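Local coordinates for 39 kDa initiator binding protein (Trichomonas vaginalis, PDB 1Q87) that binds the initiator (Inr) element of core promoters and is represented here by its C-domain, at residues S21-N26 with D97-L102; G25-N30 with E154-I159; F58-A63 with V80-M85; M112-S117 with I175-Q180; L129-Q134 with G148-N153. One frame throughout, in Å; residues are numbered along the deposited sequence.

How the contacts relate
Burial and chemistry go together here. Contact 3 is the buried one: two consecutive helices meet through aliphatic groups without a hydrogen bond. Contacts 2 and 4 lie at the surface and are held mainly by polar side chains that reach backbone carbonyls, through an asparagine in the first and a lysine in the second. Contacts 1 and 5 are partly buried and mix a hydrogen bond with apolar packing. The first segments of contacts 1 and 2 overlap at Gly25 and Asn26, so one N-terminal loop meets helix 95-105 and then the turn leading into strand 157-162. Contacts 2 and 5 reach neighbouring strands of the antiparallel sheet, whereas contacts 3 and 4 touch through Ile84 and Ile115.

Contact 1: S21-N26 with D97-L102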
# COMPACT_ATOMS: atom_id res chain seq x y z
N SER A 21 -18.52 -2.29 -1.66
CA SER A 21 -18.37 -1.95 -0.21
C SER A 21 -16.91 -2.12 0.23
O SER A 21 -16.49 -3.22 0.61
CB SER A 21 -19.30 -2.83 0.64
OG SER A 21 -19.60 -2.19 1.87
N MET A 22 -16.16 -1.02 0.18
CA MET A 22 -14.75 -0.96 0.53
C MET A 22 -14.42 -1.41 1.95
O MET A 22 -14.89 -0.85 2.92
CB MET A 22 -14.22 0.46 0.34
CG MET A 22 -12.74 0.62 0.70
SD MET A 22 -12.26 2.33 1.11
CE MET A 22 -12.43 3.13 -0.47
N CYS A 23 -13.58 -2.42 2.05
CA CYS A 23 -13.18 -2.93 3.34
C CYS A 23 -11.83 -3.64 3.17
O CYS A 23 -11.54 -4.18 2.11
CB CYS A 23 -14.25 -3.88 3.87
SG CYS A 23 -14.12 -4.14 5.62
N ILE A 24 -11.00 -3.67 4.19
CA ILE A 24 -9.73 -4.34 3.98
C ILE A 24 -9.99 -5.83 4.05
O ILE A 24 -10.91 -6.28 4.72
CB ILE A 24 -8.70 -3.91 5.03
CG1 ILE A 24 -9.28 -4.07 6.43
CG2 ILE A 24 -8.30 -2.47 4.76
CD1 ILE A 24 -8.19 -4.19 7.52
N GLY A 25 -9.17 -6.59 3.32
CA GLY A 25 -9.30 -8.04 3.29
C GLY A 25 -8.17 -8.73 4.03
O GLY A 25 -7.28 -8.08 4.57
N ASN A 26 -8.23 -10.06 4.03
CA ASN A 26 -7.27 -10.92 4.70
C ASN A 26 -7.11 -10.42 6.12
O ASN A 26 -6.02 -10.53 6.70
CB ASN A 26 -5.92 -10.92 3.98
CG ASN A 26 -5.22 -12.30 4.05
OD1 ASN A 26 -4.20 -12.54 3.40
ND2 ASN A 26 -5.79 -13.20 4.83
N ASP A 97 -10.96 7.99 1.19
CA ASP A 97 -9.65 8.12 0.50
C ASP A 97 -8.51 7.84 1.50
O ASP A 97 -7.53 7.16 1.16
CB ASP A 97 -9.50 9.51 -0.09
CG ASP A 97 -10.57 9.80 -1.15
OD1 ASP A 97 -10.58 9.08 -2.18
OD2 ASP A 97 -11.40 10.71 -0.98
N LEU A 98 -8.65 8.34 2.74
CA LEU A 98 -7.65 8.10 3.76
C LEU A 98 -7.65 6.59 4.05
O LEU A 98 -6.59 5.98 4.18
CB LEU A 98 -7.98 8.86 5.05
CG LEU A 98 -6.95 9.62 5.92
CD1 LEU A 98 -7.18 9.31 7.38
CD2 LEU A 98 -5.54 9.29 5.57
N TYR A 99 -8.84 6.00 4.16
CA TYR A 99 -8.97 4.55 4.41
C TYR A 99 -8.17 3.75 3.35
O TYR A 99 -7.40 2.85 3.66
CB TYR A 99 -10.44 4.13 4.34
CG TYR A 99 -10.70 2.69 4.72
CD1 TYR A 99 -11.15 2.38 6.00
CD2 TYR A 99 -10.51 1.64 3.80
CE1 TYR A 99 -11.43 1.06 6.37
CE2 TYR A 99 -10.80 0.27 4.18
CZ TYR A 99 -11.26 0.02 5.47
OH TYR A 99 -11.60 -1.24 5.91
N LYS A 100 -8.37 4.11 2.10
CA LYS A 100 -7.67 3.47 1.01
C LYS A 100 -6.15 3.61 1.16
O LYS A 100 -5.40 2.63 1.05
CB LYS A 100 -8.13 4.12 -0.31
CG LYS A 100 -7.51 3.53 -1.55
CD LYS A 100 -8.53 3.47 -2.70
CE LYS A 100 -8.59 4.77 -3.51
NZ LYS A 100 -9.21 4.58 -4.86
N PHE A 101 -5.72 4.85 1.45
CA PHE A 101 -4.30 5.18 1.56
C PHE A 101 -3.61 4.47 2.70
O PHE A 101 -2.52 3.94 2.55
CB PHE A 101 -4.12 6.69 1.68
CG PHE A 101 -2.71 7.13 1.66
CD1 PHE A 101 -1.95 7.02 0.51
CD2 PHE A 101 -2.12 7.64 2.81
CE1 PHE A 101 -0.62 7.40 0.49
CE2 PHE A 101 -0.78 8.03 2.80
CZ PHE A 101 -0.03 7.90 1.64
N LEU A 102 -4.24 4.46 3.85
CA LEU A 102 -3.69 3.79 5.02
C LEU A 102 -3.76 2.25 4.84
O LEU A 102 -2.91 1.50 5.35
CB LEU A 102 -4.46 4.25 6.29
CG LEU A 102 -4.12 5.67 6.83
CD1 LEU A 102 -5.18 6.16 7.79
CD2 LEU A 102 -2.75 5.65 7.55
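Met22 and Tyr99 illustrate how an irregular N-terminal chain can be fastened to a helix by a Met-aromatic contact backed by a single hydrogen bond. The Met22 sulfur approaches the ring obliquely, with SD 3.3 Å from Tyr99 CD2 and lying 53° off the ring normal. CG of Met22 stands anti to the backbone N (chi1 180°), and the chain bends only at its last torsion; thioether and phenol reach past one another from opposite segments. Tyr99 projects from helix 95-105 so far that its hydroxyl arrives at the loop backbone. There Ile24 N donates to Tyr99 OH over 3.0 Å, with an N-H...O angle of 140°, and the nitrogen sits at the edge of the ring in its plane. Ile24 turns its side chain across the phenol at about a right angle, its CG2 lying 3.8 Å from Tyr99 CE2. Elsewhere the ring packs edge-to-face with Phe35 and touches Val39, both of helix 29-47, while Met22 also rests on Pro155. The phenol therefore joins the loop, its own helix and helix 29-47. Between Met22 and Ile24, Cys23 comes to the same oxygen, its CA 3.5 Å from Tyr99 OH.

Contact 2: G25-N30 with E154-I159; sequences GNSTPN and EPNCLI
Gly25 runs past the type I beta turn Glu154-Cys157 with its CA 5.6 Å from Glu154 CA, close enough for side chains of the turn to grip its backbone. Asn156 does so with both ends of its carboxamide: Gly25 N donates to Asn156 OD1 at 3.0 Å, and Asn156 ND2 returns a bond of 2.9 Å to Gly25 O that is almost straight, at 174°. The primary amide offers acceptor and donor side by side, so one flat group pairs with both the N-H and the C=O of one residue. A chi1 of 61° sets Asn156 CG between its own backbone N and carbonyl carbon, 3.7 Å from Gly25 N. Gly25 O takes a second bond from Ser27 OG, which stands above the carbonyl plane on the face opposite to that of ND2; two donors therefore hold this oxygen. The extended Glu154 side chain also reaches the glycine, CG near Gly25 N and OE1 3.2 Å from Gly25 CA. Glu154 OE1 is hydrogen-bonded to Trp170 NE1, and Asn156 ND2 has a further acceptor in Asn171 O, so strand 165-171 stands behind both groups. At the end of the loop Thr28 N-caps helix 29-47, its OG1 bonding Glu31 N. Strand 157-162 leaves the turn to run between strands 147-151 and 165-171, and Pro155 packs on helix 95-105.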
# COMPACT_ATOMS: atom_id res chain seq x y z
N GLY A 25 -9.17 -6.59 3.32
CA GLY A 25 -9.30 -8.04 3.29
C GLY A 25 -8.17 -8.73 4.03
O GLY A 25 -7.28 -8.08 4.57
N ASN A 26 -8.23 -10.06 4.03
CA ASN A 26 -7.27 -10.92 4.70
C ASN A 26 -7.11 -10.42 6.12
O ASN A 26 -6.02 -10.53 6.70
CB ASN A 26 -5.92 -10.92 3.98
CG ASN A 26 -5.22 -12.30 4.05
OD1 ASN A 26 -4.20 -12.54 3.40
ND2 ASN A 26 -5.79 -13.20 4.83
N SER A 27 -8.22 -9.93 6.67
CA SER A 27 -8.24 -9.34 8.00
C SER A 27 -9.36 -9.88 8.85
O SER A 27 -10.48 -10.03 8.36
CB SER A 27 -8.45 -7.81 7.91
OG SER A 27 -7.50 -7.22 7.05
N THR A 28 -9.10 -10.12 10.14
CA THR A 28 -10.15 -10.60 11.03
C THR A 28 -11.10 -9.45 11.32
O THR A 28 -10.77 -8.28 11.12
CB THR A 28 -9.64 -11.11 12.39
OG1 THR A 28 -8.99 -10.04 13.08
CG2 THR A 28 -8.68 -12.28 12.21
N PRO A 29 -12.32 -9.78 11.78
CA PRO A 29 -13.35 -8.80 12.13
C PRO A 29 -12.80 -7.74 13.06
O PRO A 29 -12.96 -6.55 12.82
CB PRO A 29 -14.42 -9.65 12.80
CG PRO A 29 -14.33 -10.93 12.02
CD PRO A 29 -12.83 -11.15 11.90
N ASN A 30 -12.17 -8.20 14.14
CA ASN A 30 -11.55 -7.31 15.11
C ASN A 30 -10.50 -6.39 14.46
O ASN A 30 -10.44 -5.19 14.73
CB ASN A 30 -10.86 -8.13 16.20
CG ASN A 30 -11.83 -8.80 17.16
OD1 ASN A 30 -11.42 -9.63 17.98
ND2 ASN A 30 -13.12 -8.44 17.06
N GLU A 154 -10.90 -3.55 -1.81
CA GLU A 154 -10.18 -4.25 -0.74
C GLU A 154 -8.79 -3.57 -0.89
O GLU A 154 -7.80 -4.20 -1.30
CB GLU A 154 -10.16 -5.74 -1.09
CG GLU A 154 -9.65 -6.69 -0.01
CD GLU A 154 -10.12 -8.12 -0.25
OE1 GLU A 154 -9.49 -9.07 0.25
OE2 GLU A 154 -11.14 -8.30 -0.95
N PRO A 155 -8.72 -2.28 -0.54
CA PRO A 155 -7.50 -1.46 -0.65
C PRO A 155 -6.14 -1.92 -0.13
O PRO A 155 -5.16 -1.37 -0.59
CB PRO A 155 -7.93 -0.09 -0.12
CG PRO A 155 -9.18 -0.32 0.62
CD PRO A 155 -9.60 -1.76 0.50
N ASN A 156 -6.05 -2.90 0.78
CA ASN A 156 -4.75 -3.40 1.25
C ASN A 156 -4.34 -4.59 0.38
O ASN A 156 -3.34 -5.25 0.64
CB ASN A 156 -4.83 -3.88 2.72
CG ASN A 156 -5.82 -5.02 2.92
OD1 ASN A 156 -6.87 -5.06 2.27
ND2 ASN A 156 -5.51 -5.94 3.84
N CYS A 157 -5.11 -4.87 -0.66
CA CYS A 157 -4.79 -6.00 -1.53
C CYS A 157 -4.19 -5.56 -2.85
O CYS A 157 -4.84 -4.90 -3.66
CB CYS A 157 -6.06 -6.84 -1.81
SG CYS A 157 -5.79 -8.25 -2.96
N LEU A 158 -2.94 -5.94 -3.08
CA LEU A 158 -2.29 -5.60 -4.34
C LEU A 158 -2.56 -6.74 -5.33
O LEU A 158 -2.28 -7.91 -5.07
CB LEU A 158 -0.77 -5.43 -4.15
CG LEU A 158 0.07 -5.34 -5.44
CD1 LEU A 158 -0.25 -4.01 -6.13
CD2 LEU A 158 1.60 -5.48 -5.15
N ILE A 159 -3.14 -6.41 -6.47
CA ILE A 159 -3.41 -7.43 -7.47
C ILE A 159 -2.28 -7.35 -8.48
O ILE A 159 -1.91 -6.25 -8.86
CB ILE A 159 -4.75 -7.17 -8.18
CG1 ILE A 159 -5.91 -7.20 -7.19
CG2 ILE A 159 -4.98 -8.21 -9.28
CD1 ILE A 159 -7.23 -6.79 -7.83

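Contact 3: F58-A63 with V80-M85; sequences FLIEKA and VISAIM
Neither segment brings an aromatic ring into the contact of Ile60 with Ile81 and Ser82; the flat group nearby, the Phe58 ring, receives Lys62 CG of its own helix on one face, offset toward the rim. What remains is a compact example of aliphatic helix-helix packing. Helices 56-67 and 74-84 follow each other in the chain, and the short axis segments here approach to 9.8 Å at 133° between their directions, well off antiparallel. Ile60 lies at the centre. A chi1 of -67° sets its CG1 anti to the carbonyl carbon; chi2, also anti, carries CD1 to 3.5 Å from Ser82 CA. The branch methyls of Ile60 and Ile81 meet CG2 to CG2 at 4.2 Å, the two side chains passing one another with reversed directions. Farther along helix 56-67, Ile81 CD1 comes against Ala63, 4.0 Å from its carbonyl carbon. At the other end Met85, the first residue to leave helical geometry, closes the interface. Outside the pair, Arg56 NH2 bonds to Ser82 O and Met85 O, tying the C-terminal end of helix 74-84 to the start of helix 56-67. Phe101 of helix 95-105 also touches Ile81 and Met85. The Met85 chain bends at its last torsion and crosses Leu59 at about a right angle, setting CE 3.9 Å from Leu59 CD2.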
# COMPACT_ATOMS: atom_id res chain seq x y z
N PHE A 58 -5.63 20.47 0.82
CA PHE A 58 -5.66 20.57 2.26
C PHE A 58 -5.41 19.21 2.95
O PHE A 58 -4.68 19.15 3.96
CB PHE A 58 -7.00 21.16 2.68
CG PHE A 58 -7.21 21.22 4.16
CD1 PHE A 58 -7.79 20.15 4.84
CD2 PHE A 58 -6.85 22.34 4.87
CE1 PHE A 58 -8.02 20.20 6.22
CE2 PHE A 58 -7.07 22.39 6.24
CZ PHE A 58 -7.66 21.32 6.91
N LEU A 59 -5.99 18.14 2.41
CA LEU A 59 -5.84 16.81 2.97
C LEU A 59 -4.42 16.31 2.84
O LEU A 59 -3.83 15.80 3.79
CB LEU A 59 -6.76 15.80 2.29
CG LEU A 59 -6.52 14.41 2.86
CD1 LEU A 59 -7.10 14.41 4.24
CD2 LEU A 59 -7.14 13.31 2.04
N ILE A 60 -3.89 16.44 1.64
CA ILE A 60 -2.56 16.00 1.34
C ILE A 60 -1.55 16.76 2.20
O ILE A 60 -0.59 16.19 2.71
CB ILE A 60 -2.29 16.21 -0.16
CG1 ILE A 60 -3.20 15.27 -0.96
CG2 ILE A 60 -0.82 16.01 -0.51
CD1 ILE A 60 -2.89 15.22 -2.44
N GLU A 61 -1.78 18.05 2.40
CA GLU A 61 -0.88 18.89 3.18
C GLU A 61 -0.90 18.44 4.65
O GLU A 61 0.15 18.23 5.23
CB GLU A 61 -1.30 20.36 3.04
CG GLU A 61 -0.18 21.35 2.95
CD GLU A 61 -0.17 22.33 4.12
OE1 GLU A 61 0.67 23.26 4.10
OE2 GLU A 61 -1.00 22.18 5.04
N LYS A 62 -2.08 18.28 5.24
CA LYS A 62 -2.16 17.82 6.63
C LYS A 62 -1.59 16.42 6.77
O LYS A 62 -0.83 16.14 7.71
CB LYS A 62 -3.59 17.80 7.16
CG LYS A 62 -4.28 19.18 7.21
CD LYS A 62 -3.38 20.18 7.89
CE LYS A 62 -3.94 21.59 7.86
NZ LYS A 62 -2.95 22.54 8.44
N ALA A 63 -1.92 15.56 5.82
CA ALA A 63 -1.43 14.19 5.86
C ALA A 63 0.10 14.20 5.76
O ALA A 63 0.77 13.45 6.49
CB ALA A 63 -2.05 13.35 4.74
N VAL A 80 4.73 12.67 -2.87
CA VAL A 80 4.52 11.24 -2.83
C VAL A 80 3.04 10.93 -2.62
O VAL A 80 2.45 10.14 -3.36
CB VAL A 80 5.30 10.61 -1.68
CG1 VAL A 80 4.92 9.12 -1.53
CG2 VAL A 80 6.79 10.74 -1.93
N ILE A 81 2.46 11.53 -1.60
CA ILE A 81 1.07 11.30 -1.29
C ILE A 81 0.14 11.70 -2.45
O ILE A 81 -0.77 10.97 -2.83
CB ILE A 81 0.69 12.05 0.00
CG1 ILE A 81 1.49 11.44 1.17
CG2 ILE A 81 -0.82 11.91 0.29
CD1 ILE A 81 1.36 12.19 2.51
N SER A 82 0.39 12.87 -3.03
CA SER A 82 -0.42 13.35 -4.12
C SER A 82 -0.43 12.35 -5.29
O SER A 82 -1.47 12.20 -5.95
CB SER A 82 0.06 14.70 -4.59
OG SER A 82 -0.63 15.08 -5.76
N ALA A 83 0.70 11.68 -5.53
CA ALA A 83 0.84 10.71 -6.60
C ALA A 83 0.15 9.41 -6.28
O ALA A 83 -0.32 8.73 -7.18
CB ALA A 83 2.29 10.42 -6.90
N ILE A 84 0.11 9.05 -5.02
CA ILE A 84 -0.57 7.83 -4.66
C ILE A 84 -2.09 8.04 -4.65
O ILE A 84 -2.86 7.18 -5.13
CB ILE A 84 -0.04 7.30 -3.30
CG1 ILE A 84 1.41 6.89 -3.47
CG2 ILE A 84 -0.80 6.04 -2.86
CD1 ILE A 84 2.10 6.57 -2.17
N MET A 85 -2.54 9.19 -4.15
CA MET A 85 -3.98 9.46 -4.11
C MET A 85 -4.60 9.92 -5.45
O MET A 85 -5.15 11.03 -5.55
CB MET A 85 -4.31 10.50 -3.05
CG MET A 85 -3.95 10.07 -1.68
SD MET A 85 -4.50 11.29 -0.50
CE MET A 85 -5.07 10.22 0.82

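Contact 4: M112-S117 with I175-Q180; sequences MLKIAS and IEATGQ
Lys114 NZ is gripped by three oxygens, and the one across this contact is Ile175 O at 2.7 Å. The ammonium approaches nearly along the C=O axis, at an angle of 165°, while Gly106 O and Asn171 OD1 are its other acceptors. Such a set of neutral oxygen partners offers a buried lysine a polar setting, and the three carbonyl dipoles would probably stabilise a positive charge. The chain is extended beyond CG, and CE lies 3.8 Å from Ala177 N, whose own hydrogen bond goes to Thr110 OG1. Ala177 supplies the apolar part of the contact: its CB points at the helix and lies 4.0 Å from both Lys114 CG and Leu113 CB, a methyl group set against two successive helical residues. The loop makes a type I beta turn from Glu176 to Gly179, closed by the bond from Gly179 N to Glu176 O at 2.8 Å. The arrangement is a plain case of a helix lysine capturing a loop carbonyl just before a turn. It joins the connection between strands 165-171 and 182-183 to helix 111-123. That helix is flanked by helix 95-105, touched through Ile115 and Lys114, and by helix 74-84, touched through Met112 and Ile115.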
# COMPACT_ATOMS: atom_id res chain seq x y z
N MET A 112 5.86 5.82 5.11
CA MET A 112 6.82 6.17 4.08
C MET A 112 7.86 5.09 3.84
O MET A 112 8.51 5.07 2.82
CB MET A 112 7.45 7.49 4.45
CG MET A 112 6.44 8.62 4.37
SD MET A 112 6.17 9.10 2.67
CE MET A 112 4.52 9.04 2.60
N LEU A 113 8.01 4.17 4.78
CA LEU A 113 8.98 3.10 4.57
C LEU A 113 8.34 2.12 3.62
O LEU A 113 8.98 1.74 2.63
CB LEU A 113 9.34 2.40 5.88
CG LEU A 113 10.01 3.32 6.90
CD1 LEU A 113 10.37 2.50 8.17
CD2 LEU A 113 11.26 3.97 6.26
N LYS A 114 7.09 1.73 3.91
CA LYS A 114 6.37 0.78 3.04
C LYS A 114 6.33 1.32 1.61
O LYS A 114 6.63 0.60 0.65
CB LYS A 114 4.96 0.52 3.54
CG LYS A 114 4.97 -0.12 4.94
CD LYS A 114 3.77 -0.99 5.19
CE LYS A 114 3.77 -1.55 6.57
NZ LYS A 114 2.40 -2.06 6.87
N ILE A 115 6.04 2.61 1.49
CA ILE A 115 5.96 3.20 0.17
C ILE A 115 7.26 3.07 -0.58
O ILE A 115 7.29 2.54 -1.69
CB ILE A 115 5.52 4.71 0.20
CG1 ILE A 115 4.03 4.83 0.59
CG2 ILE A 115 5.80 5.37 -1.15
CD1 ILE A 115 3.54 6.26 0.76
N ALA A 116 8.34 3.57 0.03
CA ALA A 116 9.67 3.49 -0.60
C ALA A 116 9.97 2.02 -0.94
O ALA A 116 10.38 1.71 -2.06
CB ALA A 116 10.74 4.02 0.35
N SER A 117 9.75 1.13 0.01
CA SER A 117 10.03 -0.28 -0.24
C SER A 117 9.36 -0.80 -1.51
O SER A 117 10.04 -1.22 -2.45
CB SER A 117 9.60 -1.12 0.95
OG SER A 117 9.69 -2.49 0.63
N ILE A 175 0.40 -3.39 10.98
CA ILE A 175 1.75 -3.81 11.27
C ILE A 175 2.81 -2.90 10.70
O ILE A 175 2.89 -2.70 9.48
CB ILE A 175 2.02 -5.25 10.79
CG1 ILE A 175 1.02 -6.21 11.43
CG2 ILE A 175 3.48 -5.65 11.08
CD1 ILE A 175 1.03 -6.23 12.94
N GLU A 176 3.63 -2.36 11.61
CA GLU A 176 4.69 -1.45 11.21
C GLU A 176 5.66 -2.14 10.29
O GLU A 176 5.85 -3.34 10.32
CB GLU A 176 5.42 -0.90 12.43
CG GLU A 176 4.56 0.02 13.28
CD GLU A 176 5.33 0.65 14.43
OE1 GLU A 176 6.50 1.06 14.21
OE2 GLU A 176 4.76 0.74 15.54
N ALA A 177 6.29 -1.37 9.44
CA ALA A 177 7.22 -1.97 8.52
C ALA A 177 8.33 -2.79 9.22
O ALA A 177 9.07 -3.53 8.57
CB ALA A 177 7.81 -0.90 7.65
N THR A 178 8.40 -2.69 10.54
CA THR A 178 9.41 -3.41 11.31
C THR A 178 9.04 -4.88 11.41
O THR A 178 9.93 -5.73 11.49
CB THR A 178 9.60 -2.81 12.76
OG1 THR A 178 8.44 -3.06 13.56
CG2 THR A 178 9.83 -1.33 12.69
N GLY A 179 7.75 -5.18 11.37
CA GLY A 179 7.31 -6.57 11.44
C GLY A 179 6.97 -7.25 10.11
O GLY A 179 7.38 -6.82 9.01
N GLN A 180 6.23 -8.36 10.22
CA GLN A 180 5.77 -9.12 9.06
C GLN A 180 4.39 -8.53 8.67
O GLN A 180 3.34 -8.93 9.18
CB GLN A 180 5.64 -10.58 9.45
CG GLN A 180 6.96 -11.16 9.93
CD GLN A 180 6.94 -12.69 9.93
OE1 GLN A 180 6.23 -13.31 10.71
NE2 GLN A 180 7.72 -13.29 9.02

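Contact 5: L129-Q134 with G148-N153; sequences LTFDPQ and GWFDQN
Thr130 and Gly148 supply the polar link: Thr130 N donates to Gly148 O at 3.1 Å, and the same oxygen receives a CA-H...O contact from Leu129 CA at 3.6 Å. A water adds a second, indirect link, donating a hydrogen bond to Thr130 O and accepting one from Phe150 N at 3.0 Å. Within the second segment, Asp151 OD1 accepts from Asn153 N at 2.7 Å, an Asx turn. Leu129 and Gly148 form a single beta bridge, the loop laying one residue against strand 147-151, the outermost strand on its side of an antiparallel sheet. Strand 157-162 is its partner on the other flank, where Ile159 pairs with Trp149. Apolar contacts gather in two groups. On one, Thr130 and Trp149 run abreast in one direction, CG2 of Thr130 3.9 Å from Trp149 CB, and Pro133 comes across obliquely, its CG 3.7 Å from Trp149 CB; with chi1 at 65°, Trp149 CG stands 3.9 Å from Pro133 CG. On the other, the Phe150 ring meets Phe131 CE1, 4.2 Å from Phe150 CD2, and the CD1 methyl of Leu129. Phe131 also touches Phe105, and Leu118 of helix 111-123 touches both Leu129 and Phe150.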
# COMPACT_ATOMS: atom_id res chain seq x y z
N LEU A 129 3.70 -1.04 -11.20
CA LEU A 129 2.74 -0.45 -10.24
C LEU A 129 2.02 0.80 -10.75
O LEU A 129 2.63 1.69 -11.35
CB LEU A 129 3.44 -0.11 -8.92
CG LEU A 129 2.58 0.28 -7.70
CD1 LEU A 129 1.76 -0.88 -7.21
CD2 LEU A 129 3.46 0.73 -6.57
N THR A 130 0.71 0.88 -10.52
CA THR A 130 -0.07 2.04 -10.95
C THR A 130 -1.13 2.32 -9.89
O THR A 130 -1.70 1.40 -9.32
CB THR A 130 -0.75 1.77 -12.33
OG1 THR A 130 -1.53 2.90 -12.74
CG2 THR A 130 -1.65 0.54 -12.24
N PHE A 131 -1.38 3.59 -9.59
CA PHE A 131 -2.40 3.91 -8.60
C PHE A 131 -3.66 4.42 -9.25
O PHE A 131 -4.57 4.90 -8.57
CB PHE A 131 -1.85 4.94 -7.63
CG PHE A 131 -0.73 4.42 -6.81
CD1 PHE A 131 -0.98 3.57 -5.76
CD2 PHE A 131 0.59 4.65 -7.19
CE1 PHE A 131 0.06 2.95 -5.10
CE2 PHE A 131 1.63 4.02 -6.53
CZ PHE A 131 1.36 3.17 -5.49
N ASP A 132 -3.71 4.29 -10.57
CA ASP A 132 -4.86 4.75 -11.32
C ASP A 132 -4.92 4.09 -12.70
O ASP A 132 -4.57 4.72 -13.71
CB ASP A 132 -4.75 6.27 -11.43
CG ASP A 132 -5.75 6.86 -12.38
OD1 ASP A 132 -6.79 6.22 -12.62
OD2 ASP A 132 -5.48 7.98 -12.87
N PRO A 133 -5.36 2.81 -12.77
CA PRO A 133 -5.47 2.04 -14.01
C PRO A 133 -6.40 2.60 -15.10
O PRO A 133 -7.51 3.05 -14.82
CB PRO A 133 -5.92 0.66 -13.53
CG PRO A 133 -5.33 0.57 -12.18
CD PRO A 133 -5.62 1.94 -11.61
N GLN A 134 -5.92 2.56 -16.34
CA GLN A 134 -6.68 3.04 -17.48
C GLN A 134 -6.05 2.46 -18.75
O GLN A 134 -4.93 2.83 -19.11
CB GLN A 134 -6.63 4.57 -17.55
CG GLN A 134 -7.22 5.29 -16.36
CD GLN A 134 -7.24 6.80 -16.55
OE1 GLN A 134 -7.51 7.54 -15.61
NE2 GLN A 134 -6.97 7.26 -17.77
N GLY A 148 0.38 -4.15 -11.93
CA GLY A 148 -0.14 -4.32 -10.58
C GLY A 148 -0.85 -3.08 -10.07
O GLY A 148 -0.47 -1.96 -10.43
N TRP A 149 -1.88 -3.28 -9.24
CA TRP A 149 -2.62 -2.16 -8.66
C TRP A 149 -3.30 -2.66 -7.41
O TRP A 149 -3.35 -3.86 -7.17
CB TRP A 149 -3.66 -1.62 -9.65
CG TRP A 149 -4.76 -2.61 -9.98
CD1 TRP A 149 -6.02 -2.68 -9.44
CD2 TRP A 149 -4.64 -3.73 -10.86
NE1 TRP A 149 -6.68 -3.79 -9.93
CE2 TRP A 149 -5.86 -4.44 -10.80
CE3 TRP A 149 -3.61 -4.20 -11.70
CZ2 TRP A 149 -6.08 -5.62 -11.55
CZ3 TRP A 149 -3.83 -5.36 -12.45
CH2 TRP A 149 -5.06 -6.06 -12.37
N PHE A 150 -3.81 -1.74 -6.60
CA PHE A 150 -4.50 -2.11 -5.38
C PHE A 150 -5.99 -2.12 -5.73
O PHE A 150 -6.47 -1.27 -6.47
CB PHE A 150 -4.17 -1.10 -4.26
CG PHE A 150 -2.82 -1.37 -3.60
CD1 PHE A 150 -2.75 -2.23 -2.50
CD2 PHE A 150 -1.65 -0.76 -4.06
CE1 PHE A 150 -1.54 -2.46 -1.85
CE2 PHE A 150 -0.42 -0.98 -3.42
CZ PHE A 150 -0.37 -1.84 -2.30
N ASP A 151 -6.66 -3.15 -5.24
CA ASP A 151 -8.08 -3.38 -5.45
C ASP A 151 -8.84 -2.22 -4.83
O ASP A 151 -8.78 -2.02 -3.61
CB ASP A 151 -8.45 -4.72 -4.78
CG ASP A 151 -9.93 -5.15 -4.99
OD1 ASP A 151 -10.86 -4.33 -4.91
OD2 ASP A 151 -10.15 -6.35 -5.21
N GLN A 152 -9.56 -1.47 -5.63
CA GLN A 152 -10.32 -0.37 -5.07
C GLN A 152 -11.30 -0.79 -3.96
O GLN A 152 -11.59 -0.00 -3.06
CB GLN A 152 -11.07 0.38 -6.16
CG GLN A 152 -10.77 1.87 -6.15
CD GLN A 152 -9.30 2.17 -6.39
OE1 GLN A 152 -8.43 1.74 -5.64
NE2 GLN A 152 -9.02 2.90 -7.45
N ASN A 153 -11.81 -2.02 -3.98
CA ASN A 153 -12.75 -2.46 -2.93
C ASN A 153 -12.18 -3.19 -1.73
O ASN A 153 -12.89 -3.44 -0.77
CB ASN A 153 -13.83 -3.35 -3.53
CG ASN A 153 -14.96 -2.57 -4.10
OD1 ASN A 153 -15.89 -2.20 -3.37
ND2 ASN A 153 -14.89 -2.27 -5.40
O HOH W 1 -3.16 1.12 -7.34